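Local coordinates for protein minor fimbrium anchoring subunit Mfa2 (PDB 5NFI) that anchors the minor (Mfa1) fimbriae of Porphyromonas gingivalis in the outer membrane and regulates their length, without being part of the fimbrium itself, at residues V93-K98 against G168-D173. Residues are numbered along the deposited sequence; the frame is centred on the assembly and turned at random.
Sequences VLMRLK and GSYRFD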
loop_
_atom_site.group_PDB
_atom_site.type_symbol
_atom_site.label_atom_id
_atom_site.label_comp_id
_atom_site.label_asym_id
_atom_site.label_seq_id
_atom_site.Cartn_x
_atom_site.Cartn_y
_atom_site.Cartn_z
ATOM N N VAL A 93 -8.081 4.572 13.330
ATOM C CA VAL A 93 -7.897 4.755 11.903
ATOM C C VAL A 93 -7.394 6.150 11.571
ATOM O O VAL A 93 -8.074 7.150 11.782
ATOM C CB VAL A 93 -9.192 4.486 11.121
ATOM C CG1 VAL A 93 -8.933 4.602 9.617
ATOM C CG2 VAL A 93 -9.741 3.100 11.473
ATOM N N LEU A 94 -6.194 6.210 11.029
ATOM C CA LEU A 94 -5.649 7.473 10.573
ATOM C C LEU A 94 -6.309 7.988 9.289
ATOM O O LEU A 94 -6.517 9.196 9.118
ATOM C CB LEU A 94 -4.144 7.320 10.354
ATOM C CG LEU A 94 -3.424 8.504 9.731
ATOM C CD1 LEU A 94 -3.700 9.779 10.539
ATOM C CD2 LEU A 94 -1.939 8.201 9.666
HETATM N N MSE A 95 -6.686 7.060 8.417
HETATM C CA MSE A 95 -6.718 7.323 6.985
HETATM C C MSE A 95 -7.700 6.430 6.249
HETATM O O MSE A 95 -7.705 5.224 6.470
HETATM C CB MSE A 95 -5.329 7.056 6.439
HETATM C CG MSE A 95 -4.835 7.849 5.282
HETATM SE SE MSE A 95 -3.110 6.986 4.895
HETATM C CE MSE A 95 -3.743 5.526 3.766
ATOM N N ARG A 96 -8.501 7.009 5.360
ATOM C CA ARG A 96 -9.294 6.213 4.437
ATOM C C ARG A 96 -9.147 6.732 3.021
ATOM O O ARG A 96 -9.293 7.921 2.792
ATOM C CB ARG A 96 -10.767 6.214 4.837
ATOM C CG ARG A 96 -11.051 5.380 6.052
ATOM C CD ARG A 96 -12.510 5.368 6.390
ATOM N NE ARG A 96 -12.735 4.954 7.772
ATOM C CZ ARG A 96 -12.558 3.712 8.222
ATOM N NH1 ARG A 96 -12.134 2.760 7.405
ATOM N NH2 ARG A 96 -12.791 3.421 9.495
ATOM N N LEU A 97 -8.870 5.846 2.066
ATOM C CA LEU A 97 -8.785 6.283 0.679
ATOM C C LEU A 97 -10.114 6.893 0.254
ATOM O O LEU A 97 -11.181 6.323 0.509
ATOM C CB LEU A 97 -8.401 5.139 -0.243
ATOM C CG LEU A 97 -8.192 5.556 -1.702
ATOM C CD1 LEU A 97 -7.209 6.698 -1.801
ATOM C CD2 LEU A 97 -7.703 4.368 -2.539
ATOM N N LYS A 98 -10.064 8.079 -0.343
ATOM C CA LYS A 98 -11.312 8.732 -0.728
ATOM C C LYS A 98 -12.022 7.869 -1.739
ATOM O O LYS A 98 -11.399 7.291 -2.625
ATOM C CB LYS A 98 -11.077 10.136 -1.292
ATOM C CG LYS A 98 -11.241 11.212 -0.252
ATOM C CD LYS A 98 -10.689 12.524 -0.733
ATOM C CE LYS A 98 -10.622 13.542 0.396
ATOM N NZ LYS A 98 -10.155 14.868 -0.101
ATOM N N GLY A 168 -8.136 0.206 1.845
ATOM C CA GLY A 168 -8.148 1.657 1.700
ATOM C C GLY A 168 -8.106 2.402 3.024
ATOM O O GLY A 168 -8.209 3.625 3.074
ATOM N N SER A 169 -7.953 1.655 4.107
ATOM C CA SER A 169 -8.007 2.233 5.431
ATOM C C SER A 169 -6.854 1.753 6.288
ATOM O O SER A 169 -6.595 0.552 6.377
ATOM C CB SER A 169 -9.328 1.889 6.091
ATOM O OG SER A 169 -10.380 2.390 5.304
ATOM N N TYR A 170 -6.144 2.688 6.910
ATOM C CA TYR A 170 -4.971 2.304 7.681
ATOM C C TYR A 170 -4.972 2.909 9.078
ATOM O O TYR A 170 -5.374 4.066 9.276
ATOM C CB TYR A 170 -3.706 2.679 6.910
ATOM C CG TYR A 170 -3.585 1.881 5.640
ATOM C CD1 TYR A 170 -4.346 2.210 4.521
ATOM C CD2 TYR A 170 -2.747 0.769 5.559
ATOM C CE1 TYR A 170 -4.286 1.466 3.350
ATOM C CE2 TYR A 170 -2.677 0.018 4.377
ATOM C CZ TYR A 170 -3.459 0.379 3.278
ATOM O OH TYR A 170 -3.412 -0.335 2.104
ATOM N N ARG A 171 -4.544 2.105 10.050
ATOM C CA ARG A 171 -4.366 2.578 11.413
ATOM C C ARG A 171 -3.140 3.481 11.477
ATOM O O ARG A 171 -2.438 3.646 10.477
ATOM C CB ARG A 171 -4.227 1.407 12.374
ATOM C CG ARG A 171 -5.391 0.463 12.323
ATOM C CD ARG A 171 -5.319 -0.570 13.432
ATOM N NE ARG A 171 -5.896 -1.842 13.003
ATOM C CZ ARG A 171 -7.202 -2.077 12.950
ATOM N NH1 ARG A 171 -8.059 -1.120 13.307
ATOM N NH2 ARG A 171 -7.652 -3.261 12.543
ATOM N N PHE A 172 -2.875 4.073 12.639
ATOM C CA PHE A 172 -1.700 4.920 12.777
ATOM C C PHE A 172 -0.429 4.104 12.585
ATOM O O PHE A 172 0.441 4.495 11.803
ATOM C CB PHE A 172 -1.703 5.639 14.118
ATOM C CG PHE A 172 -2.493 6.889 14.100
ATOM C CD1 PHE A 172 -3.833 6.877 14.410
ATOM C CD2 PHE A 172 -1.908 8.079 13.729
ATOM C CE1 PHE A 172 -4.576 8.040 14.367
ATOM C CE2 PHE A 172 -2.643 9.236 13.695
ATOM C CZ PHE A 172 -3.979 9.221 14.011
ATOM N N ASP A 173 -0.327 2.962 13.266
ATOM C CA ASP A 173 0.718 2.005 12.933
ATOM C C ASP A 173 0.406 1.584 11.504
ATOM O O ASP A 173 -0.695 1.829 11.020
ATOM C CB ASP A 173 0.752 0.825 13.904
ATOM C CG ASP A 173 -0.566 0.046 13.964
ATOM O OD1 ASP A 173 -1.290 -0.066 12.950
ATOM O OD2 ASP A 173 -0.873 -0.489 15.051
#
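The F172 ring carries L94 over one face, CB standing 3.9 Å from the ring centroid almost exactly on its normal, a CH-pi contact, while Y31 meets the ring edge-to-face. The R96 guanidinium has V93 CG1 over the centre of one face and S169 OG at its edge, near the plane. The pairing that brings these groups together, short strand 169-171 antiparallel to strand 93-100 in a small sheet that also holds strand 78-80, contains a classic beta bulge, a worked example of how one extra residue shifts the register: L94 and M95 both face Y170. Y170 O takes the amide of L94 in its carbonyl plane (N to O 2.9 Å), and that of M95 only weakly. The Y170 N-H returns to M95 O (N to O 3.0 Å), closing the bulge; beyond it ordinary pairing resumes, with R96 opposite S169 and the L97 amide bonded to G168 O at 160°. At the bulge the CB of L94 points toward the partner segment, and with CG anti to the backbone N (chi1 174°) its CD1 lies 3.4 Å from F172 CE2. The two side chains cross nearly at right angles; L94 also touches W71, whose NE1 is hydrogen-bonded to F172 O. M95, a selenomethionine, and Y170 instead lie side by side on one face of the sheet; a bend at chi3 (85°) brings M95 CE to 3.5 Å from Y170 CD1. The Y170 hydroxyl bonds to N167 O and the K204 amide, so backbone and hydroxyl both hold this residue. On the other face, R96 runs extended from CG to NE before chi4 turns the guanidinium, whose NH1 makes a weak hydrogen bond of 2.8 Å to S169 OG.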